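Local structure of MutT/nudix family protein (Shewanella oneidensis, 3GZ5) at residues A77-V82 with V125-W130; T71-L76 with V82-I87. The protein probably acts as an ADP-ribose-responsive transcriptional regulator of NAD metabolism, combining a Nudix domain with a DNA-binding winged helix domain. All blocks are in the same frame, centred on the assembly; numbering follows the deposited sequence.

Interaction 1: residues A77-V82 with V125-W130. With NA (sodium ion), chain D.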
ATOM      1  N   ALA B  77       9.111 -12.219  16.026  1.00 45.40           N
ATOM      2  CA  ALA B  77       9.402 -12.508  17.425  1.00 46.14           C
ATOM      3  C   ALA B  77      10.143 -13.841  17.600  1.00 46.83           C
ATOM      4  O   ALA B  77      10.886 -14.006  18.559  1.00 46.73           O
ATOM      5  CB  ALA B  77       8.117 -12.501  18.242  1.00 45.26           C
ATOM      6  N   GLU B  78       9.911 -14.776  16.676  1.00 47.46           N
ATOM      7  CA  GLU B  78      10.628 -16.064  16.613  1.00 48.17           C
ATOM      8  C   GLU B  78      12.113 -15.883  16.318  1.00 48.68           C
ATOM      9  O   GLU B  78      12.924 -16.784  16.577  1.00 49.09           O
ATOM     10  CB  GLU B  78      10.008 -16.961  15.537  1.00 47.84           C
ATOM     11  CG  GLU B  78       8.665 -17.549  15.934  1.00 48.72           C
ATOM     12  CD  GLU B  78       8.056 -18.425  14.874  1.00 49.68           C
ATOM     13  OE1 GLU B  78       8.448 -18.352  13.700  1.00 52.62           O
ATOM     14  OE2 GLU B  78       7.141 -19.188  15.208  1.00 53.24           O
ATOM     15  N   LYS B  79      12.453 -14.716  15.781  1.00 48.98           N
ATOM     16  CA  LYS B  79      13.816 -14.373  15.396  1.00 49.61           C
ATOM     17  C   LYS B  79      14.454 -13.350  16.332  1.00 49.79           C
ATOM     18  O   LYS B  79      15.670 -13.382  16.536  1.00 50.51           O
ATOM     19  CB  LYS B  79      13.859 -13.821  13.948  1.00 50.21           C
ATOM     20  CG  LYS B  79      13.320 -14.761  12.904  1.00 50.80           C
ATOM     21  CD  LYS B  79      14.261 -15.951  12.769  1.00 54.38           C
ATOM     22  CE  LYS B  79      13.502 -17.256  12.622  1.00 57.31           C
ATOM     23  NZ  LYS B  79      14.446 -18.363  12.293  1.00 61.94           N
ATOM     24  N   THR B  80      13.649 -12.437  16.879  1.00 49.10           N
ATOM     25  CA  THR B  80      14.172 -11.272  17.605  1.00 47.62           C
ATOM     26  C   THR B  80      13.817 -11.279  19.083  1.00 47.09           C
ATOM     27  O   THR B  80      14.435 -10.544  19.874  1.00 46.90           O
ATOM     28  CB  THR B  80      13.622  -9.945  17.037  1.00 47.63           C
ATOM     29  OG1 THR B  80      12.195  -9.967  17.113  1.00 46.31           O
ATOM     30  CG2 THR B  80      14.031  -9.743  15.597  1.00 47.70           C
ATOM     31  N   ALA B  81      12.805 -12.069  19.447  1.00 45.65           N
ATOM     32  CA  ALA B  81      12.250 -12.050  20.803  1.00 45.20           C
ATOM     33  C   ALA B  81      11.519 -10.744  21.185  1.00 44.67           C
ATOM     34  O   ALA B  81      11.273 -10.487  22.354  1.00 44.89           O
ATOM     35  CB  ALA B  81      13.338 -12.369  21.813  1.00 45.13           C
ATOM     36  N   VAL B  82      11.188  -9.921  20.198  1.00 44.80           N
ATOM     37  CA  VAL B  82      10.499  -8.643  20.417  1.00 44.85           C
ATOM     38  C   VAL B  82       9.457  -8.444  19.329  1.00 43.99           C
ATOM     39  O   VAL B  82       9.719  -8.734  18.155  1.00 43.67           O
ATOM     40  CB  VAL B  82      11.446  -7.397  20.246  1.00 45.46           C
ATOM     41  CG1 VAL B  82      10.880  -6.160  20.976  1.00 47.23           C
ATOM     42  CG2 VAL B  82      12.851  -7.662  20.692  1.00 46.35           C
ATOM     43  N   VAL B 125      22.847 -16.178  18.200  1.00 75.45           N
ATOM     44  CA  VAL B 125      22.125 -16.925  17.158  1.00 74.57           C
ATOM     45  C   VAL B 125      22.798 -16.723  15.803  1.00 74.08           C
ATOM     46  O   VAL B 125      22.932 -15.589  15.351  1.00 73.95           O
ATOM     47  CB  VAL B 125      20.627 -16.491  17.066  1.00 74.76           C
ATOM     48  CG1 VAL B 125      19.910 -17.250  15.954  1.00 74.23           C
ATOM     49  CG2 VAL B 125      19.893 -16.688  18.416  1.00 74.16           C
ATOM     50  N   SER B 126      23.192 -17.817  15.150  1.00 73.31           N
ATOM     51  CA  SER B 126      24.048 -17.748  13.946  1.00 72.75           C
ATOM     52  C   SER B 126      23.342 -17.706  12.580  1.00 71.97           C
ATOM     53  O   SER B 126      23.964 -17.390  11.563  1.00 71.47           O
ATOM     54  CB  SER B 126      25.106 -18.868  13.963  1.00 72.78           C
ATOM     55  OG  SER B 126      24.538 -20.120  14.324  1.00 73.24           O
ATOM     56  N   ASP B 127      22.054 -18.018  12.548  1.00 71.62           N
ATOM     57  CA  ASP B 127      21.304 -17.966  11.288  1.00 71.10           C
ATOM     58  C   ASP B 127      20.403 -16.726  11.189  1.00 70.53           C
ATOM     59  O   ASP B 127      19.595 -16.608  10.262  1.00 70.25           O
ATOM     60  CB  ASP B 127      20.509 -19.261  11.083  1.00 71.24           C
ATOM     61  CG  ASP B 127      19.395 -19.418  12.080  1.00 71.67           C
ATOM     62  OD1 ASP B 127      19.569 -19.015  13.257  1.00 72.64           O
ATOM     63  OD2 ASP B 127      18.335 -19.944  11.681  1.00 73.50           O
ATOM     64  N   VAL B 128      20.554 -15.819  12.161  1.00 70.19           N
ATOM     65  CA  VAL B 128      19.870 -14.510  12.186  1.00 69.47           C
ATOM     66  C   VAL B 128      20.870 -13.366  12.428  1.00 68.36           C
ATOM     67  O   VAL B 128      21.555 -13.333  13.460  1.00 69.90           O
ATOM     68  CB  VAL B 128      18.749 -14.444  13.278  1.00 69.52           C
ATOM     69  CG1 VAL B 128      17.924 -13.174  13.121  1.00 68.78           C
ATOM     70  CG2 VAL B 128      17.845 -15.674  13.218  1.00 70.15           C
ATOM     71  N   LYS B 129      20.925 -12.419  11.495  1.00 66.77           N
ATOM     72  CA  LYS B 129      21.907 -11.336  11.552  1.00 64.98           C
ATOM     73  C   LYS B 129      21.395 -10.018  10.957  1.00 63.36           C
ATOM     74  O   LYS B 129      20.734 -10.015   9.915  1.00 62.82           O
ATOM     75  CB  LYS B 129      23.198 -11.780  10.837  1.00 65.22           C
ATOM     76  CG  LYS B 129      24.365 -10.791  10.889  1.00 66.27           C
ATOM     77  CD  LYS B 129      25.628 -11.405  10.270  1.00 68.52           C
ATOM     78  CE  LYS B 129      26.778 -10.392  10.125  1.00 69.34           C
ATOM     79  NZ  LYS B 129      27.475 -10.087  11.427  1.00 70.02           N
ATOM     80  N   TRP B 130      21.709  -8.906  11.626  1.00 61.55           N
ATOM     81  CA  TRP B 130      21.533  -7.567  11.053  1.00 59.81           C
ATOM     82  C   TRP B 130      22.608  -7.316  10.005  1.00 59.78           C
ATOM     83  O   TRP B 130      23.804  -7.349  10.316  1.00 59.45           O
ATOM     84  CB  TRP B 130      21.668  -6.495  12.122  1.00 58.34           C
ATOM     85  CG  TRP B 130      20.501  -6.326  13.046  1.00 57.94           C
ATOM     86  CD1 TRP B 130      20.483  -6.577  14.379  1.00 56.51           C
ATOM     87  CD2 TRP B 130      19.190  -5.837  12.709  1.00 56.13           C
ATOM     88  NE1 TRP B 130      19.247  -6.286  14.902  1.00 57.15           N
ATOM     89  CE2 TRP B 130      18.433  -5.834  13.895  1.00 56.93           C
ATOM     90  CE3 TRP B 130      18.586  -5.406  11.519  1.00 54.37           C
ATOM     91  CZ2 TRP B 130      17.098  -5.404  13.934  1.00 55.96           C
ATOM     92  CZ3 TRP B 130      17.265  -4.990  11.557  1.00 55.32           C
ATOM     93  CH2 TRP B 130      16.535  -4.993  12.758  1.00 55.52           C
TER
HETATM   94 NA    NA D 238      23.049 -13.367  15.188  1.00 72.87          NA
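The apolar part of the contact is K79 laid against V128, where the last turn of helix 68-80 faces the start of strand 128-132. The aliphatic stem of K79 does the touching: K79 CD sits 3.6 Å from V128 CG2, while the other valine methyl, V128 CG1, lies 4.1 Å from K79 O. The lysine leaves the helix with CG anti to its own carbonyl carbon and bends at chi2 (-69°) and again at chi3, which draws the chain across the branched valine at a slant. V42 on strand 36-43 touches the same lysine.

The electrostatic part is looser. K79 NZ stands 4.2 Å from D127 OD2, opposite charges too far apart for a salt bridge.

Metal coordination belongs to the 125-130 segment. V125 O at 2.2 Å and V128 O at 2.3 Å hold a sodium ion, with the backbone oxygen of I122 as a third ligand. V128 thus turns its side chain to the helix and gives its carbonyl to the ion.

The T80 hydroxyl finishes the helix end. A81 takes positive phi (67°) as the chain leaves the helix, and T80 OG1 accepts from V82 N at 3.2 Å in an ST turn while also bonding L76 O.

The chemistry is that of a modest join between the helix in the Nudix helix position and a sodium-binding turn: methylene packing makes the touch, and D127 probably adds only a mild pull on the ammonium group.

Interaction 2: residues T71-L76 with V82-I87; sequences TVLRKL and VVPPYI
I87 reaches across to V72, L73 and L76 in the Nudix fold, where helix 68-80 packs on the central mixed sheet and the chain returns through a short loop into strand 86-95. From the backbone of I87, CB points toward the helix. One branch is short: I87 CG2 ends 4.0 Å from L73 CD2. The other runs through CG1, placed anti to the backbone N (chi1 -167°), which sends the chain on toward the helix. Its tip lands among three residues. I87 CD1 meets V72 CG1 end-on at 3.5 Å. L76 CD1 points at the same I87 CD1 from 3.8 Å, and L73 CD2 comes in at a slant. I87 CD1 thus rests against V72 and L76, one helical turn apart, with L73 beside them, while Y109 and A111 of strand 104-112 touch I87 as well.

The loop extends the packing along L73 and on to L76. L73 CD2, besides meeting I87, lies 3.9 Å from V83 CG1 and also touches the ring of P84. V72 and L76 turn to the sheet too, touching A27 of strand 22-33. Y86, next to I87, starts its side chain away from the helix, and its ring meets that of F168. The side-chain contacts are all apolar, and P84 closes them at the loop end: P84 CG lies 3.7 Å from L76 CD1, the two side chains crossing at about a right angle.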
ATOM      1  N   THR B  71       0.470 -13.271  12.149  1.00 39.74           N
ATOM      2  CA  THR B  71       1.440 -14.110  11.466  1.00 39.95           C
ATOM      3  C   THR B  71       2.833 -13.448  11.359  1.00 39.69           C
ATOM      4  O   THR B  71       3.814 -14.030  11.787  1.00 39.75           O
ATOM      5  CB  THR B  71       0.929 -14.537  10.091  1.00 40.14           C
ATOM      6  OG1 THR B  71      -0.341 -15.208  10.258  1.00 41.81           O
ATOM      7  CG2 THR B  71       1.959 -15.464   9.412  1.00 38.58           C
ATOM      8  N   VAL B  72       2.899 -12.229  10.831  1.00 39.45           N
ATOM      9  CA  VAL B  72       4.184 -11.561  10.632  1.00 39.57           C
ATOM     10  C   VAL B  72       4.878 -11.134  11.943  1.00 39.81           C
ATOM     11  O   VAL B  72       6.098 -11.119  12.009  1.00 40.51           O
ATOM     12  CB  VAL B  72       4.088 -10.385   9.587  1.00 39.57           C
ATOM     13  CG1 VAL B  72       3.365  -9.154  10.162  1.00 35.38           C
ATOM     14  CG2 VAL B  72       5.485 -10.042   9.031  1.00 39.74           C
ATOM     15  N   LEU B  73       4.108 -10.834  12.981  1.00 40.28           N
ATOM     16  CA  LEU B  73       4.672 -10.450  14.280  1.00 41.16           C
ATOM     17  C   LEU B  73       5.267 -11.657  15.009  1.00 41.82           C
ATOM     18  O   LEU B  73       6.318 -11.545  15.676  1.00 40.66           O
ATOM     19  CB  LEU B  73       3.620  -9.767  15.164  1.00 41.32           C
ATOM     20  CG  LEU B  73       3.077  -8.408  14.702  1.00 41.61           C
ATOM     21  CD1 LEU B  73       1.956  -7.924  15.600  1.00 42.53           C
ATOM     22  CD2 LEU B  73       4.186  -7.366  14.609  1.00 44.37           C
ATOM     23  N   ARG B  74       4.579 -12.799  14.881  1.00 42.30           N
ATOM     24  CA  ARG B  74       5.115 -14.070  15.344  1.00 42.13           C
ATOM     25  C   ARG B  74       6.399 -14.401  14.611  1.00 42.66           C
ATOM     26  O   ARG B  74       7.384 -14.695  15.256  1.00 42.51           O
ATOM     27  CB  ARG B  74       4.108 -15.222  15.200  1.00 42.33           C
ATOM     28  CG  ARG B  74       4.708 -16.574  15.621  1.00 40.46           C
ATOM     29  CD  ARG B  74       3.785 -17.763  15.454  1.00 41.62           C
ATOM     30  NE  ARG B  74       3.090 -17.826  14.173  1.00 42.51           N
ATOM     31  CZ  ARG B  74       3.538 -18.444  13.081  1.00 43.74           C
ATOM     32  NH1 ARG B  74       2.788 -18.455  11.992  1.00 44.04           N
ATOM     33  NH2 ARG B  74       4.729 -19.024  13.055  1.00 44.57           N
ATOM     34  N   LYS B  75       6.414 -14.336  13.273  1.00 43.45           N
ATOM     35  CA  LYS B  75       7.653 -14.668  12.542  1.00 44.41           C
ATOM     36  C   LYS B  75       8.801 -13.758  12.944  1.00 44.83           C
ATOM     37  O   LYS B  75       9.942 -14.190  12.952  1.00 45.35           O
ATOM     38  CB  LYS B  75       7.505 -14.636  11.008  1.00 44.53           C
ATOM     39  CG  LYS B  75       6.408 -15.484  10.383  1.00 45.75           C
ATOM     40  CD  LYS B  75       6.414 -16.981  10.799  1.00 48.96           C
ATOM     41  CE  LYS B  75       7.617 -17.775  10.307  1.00 50.26           C
ATOM     42  NZ  LYS B  75       7.596 -19.153  10.891  1.00 50.99           N
ATOM     43  N   LEU B  76       8.509 -12.492  13.254  1.00 45.21           N
ATOM     44  CA  LEU B  76       9.566 -11.584  13.718  1.00 45.57           C
ATOM     45  C   LEU B  76      10.047 -11.896  15.142  1.00 45.42           C
ATOM     46  O   LEU B  76      11.247 -11.859  15.411  1.00 45.71           O
ATOM     47  CB  LEU B  76       9.176 -10.100  13.555  1.00 44.91           C
ATOM     48  CG  LEU B  76       9.138  -9.629  12.092  1.00 46.04           C
ATOM     49  CD1 LEU B  76       8.503  -8.254  11.921  1.00 46.13           C
ATOM     50  CD2 LEU B  76      10.512  -9.678  11.404  1.00 47.59           C
ATOM     51  N   VAL B  82      11.188  -9.921  20.198  1.00 44.80           N
ATOM     52  CA  VAL B  82      10.499  -8.643  20.417  1.00 44.85           C
ATOM     53  C   VAL B  82       9.457  -8.444  19.329  1.00 43.99           C
ATOM     54  O   VAL B  82       9.719  -8.734  18.155  1.00 43.67           O
ATOM     55  CB  VAL B  82      11.446  -7.397  20.246  1.00 45.46           C
ATOM     56  CG1 VAL B  82      10.880  -6.160  20.976  1.00 47.23           C
ATOM     57  CG2 VAL B  82      12.851  -7.662  20.692  1.00 46.35           C
ATOM     58  N   VAL B  83       8.305  -7.904  19.709  1.00 42.83           N
ATOM     59  CA  VAL B  83       7.364  -7.384  18.749  1.00 42.33           C
ATOM     60  C   VAL B  83       7.844  -5.957  18.350  1.00 41.83           C
ATOM     61  O   VAL B  83       8.010  -5.097  19.208  1.00 42.03           O
ATOM     62  CB  VAL B  83       5.922  -7.390  19.339  1.00 43.13           C
ATOM     63  CG1 VAL B  83       4.918  -6.780  18.354  1.00 41.81           C
ATOM     64  CG2 VAL B  83       5.510  -8.837  19.738  1.00 43.57           C
ATOM     65  N   PRO B  84       8.095  -5.711  17.056  1.00 41.30           N
ATOM     66  CA  PRO B  84       8.576  -4.364  16.649  1.00 40.72           C
ATOM     67  C   PRO B  84       7.513  -3.292  16.907  1.00 39.45           C
ATOM     68  O   PRO B  84       6.327  -3.604  16.842  1.00 39.39           O
ATOM     69  CB  PRO B  84       8.815  -4.490  15.142  1.00 40.56           C
ATOM     70  CG  PRO B  84       8.705  -5.941  14.824  1.00 42.43           C
ATOM     71  CD  PRO B  84       7.901  -6.607  15.908  1.00 41.30           C
ATOM     72  N   PRO B  85       7.925  -2.042  17.223  1.00 38.74           N
ATOM     73  CA  PRO B  85       6.886  -1.039  17.482  1.00 38.12           C
ATOM     74  C   PRO B  85       6.184  -0.533  16.215  1.00 37.75           C
ATOM     75  O   PRO B  85       5.119   0.066  16.316  1.00 38.67           O
ATOM     76  CB  PRO B  85       7.658   0.095  18.179  1.00 38.28           C
ATOM     77  CG  PRO B  85       9.057   0.002  17.620  1.00 37.77           C
ATOM     78  CD  PRO B  85       9.287  -1.491  17.392  1.00 38.19           C
ATOM     79  N   TYR B  86       6.749  -0.783  15.039  1.00 36.71           N
ATOM     80  CA  TYR B  86       6.111  -0.310  13.805  1.00 36.68           C
ATOM     81  C   TYR B  86       6.110  -1.398  12.734  1.00 35.96           C
ATOM     82  O   TYR B  86       7.129  -2.014  12.454  1.00 34.59           O
ATOM     83  CB  TYR B  86       6.764   0.981  13.248  1.00 36.58           C
ATOM     84  CG  TYR B  86       6.106   1.449  11.954  1.00 36.51           C
ATOM     85  CD1 TYR B  86       6.531   0.959  10.718  1.00 38.73           C
ATOM     86  CD2 TYR B  86       5.033   2.345  11.970  1.00 38.57           C
ATOM     87  CE1 TYR B  86       5.921   1.358   9.513  1.00 39.45           C
ATOM     88  CE2 TYR B  86       4.405   2.752  10.771  1.00 38.24           C
ATOM     89  CZ  TYR B  86       4.858   2.250   9.555  1.00 40.02           C
ATOM     90  OH  TYR B  86       4.246   2.611   8.367  1.00 41.59           O
ATOM     91  N   ILE B  87       4.952  -1.597  12.133  1.00 37.25           N
ATOM     92  CA  ILE B  87       4.774  -2.594  11.079  1.00 38.68           C
ATOM     93  C   ILE B  87       3.648  -2.177  10.155  1.00 38.16           C
ATOM     94  O   ILE B  87       2.623  -1.685  10.603  1.00 39.19           O
ATOM     95  CB  ILE B  87       4.581  -4.051  11.671  1.00 39.32           C
ATOM     96  CG1 ILE B  87       4.710  -5.095  10.567  1.00 41.14           C
ATOM     97  CG2 ILE B  87       3.231  -4.190  12.431  1.00 40.56           C
ATOM     98  CD1 ILE B  87       5.317  -6.385  11.041  1.00 42.19           C
TER

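How the interactions relate
Interactions 1 and 2 sit with their centres about 12 Å apart and draw on successive parts of helix 68-80: residues 71-76 in interaction 2, the final turn in interaction 1. V82 belongs to both, ending the segment 77-82 and opening 82-87, so the turn that closes the helix leads straight into the loop that packs back on it. Both contacts reach the same mixed sheet, interaction 1 at strand 128-132 and interaction 2 at strand 86-95. The sodium ion belongs to interaction 1, through V125 and V128; the side chain of V82 is about 13 Å from it, which places the apolar packing of interaction 2 well away from the metal.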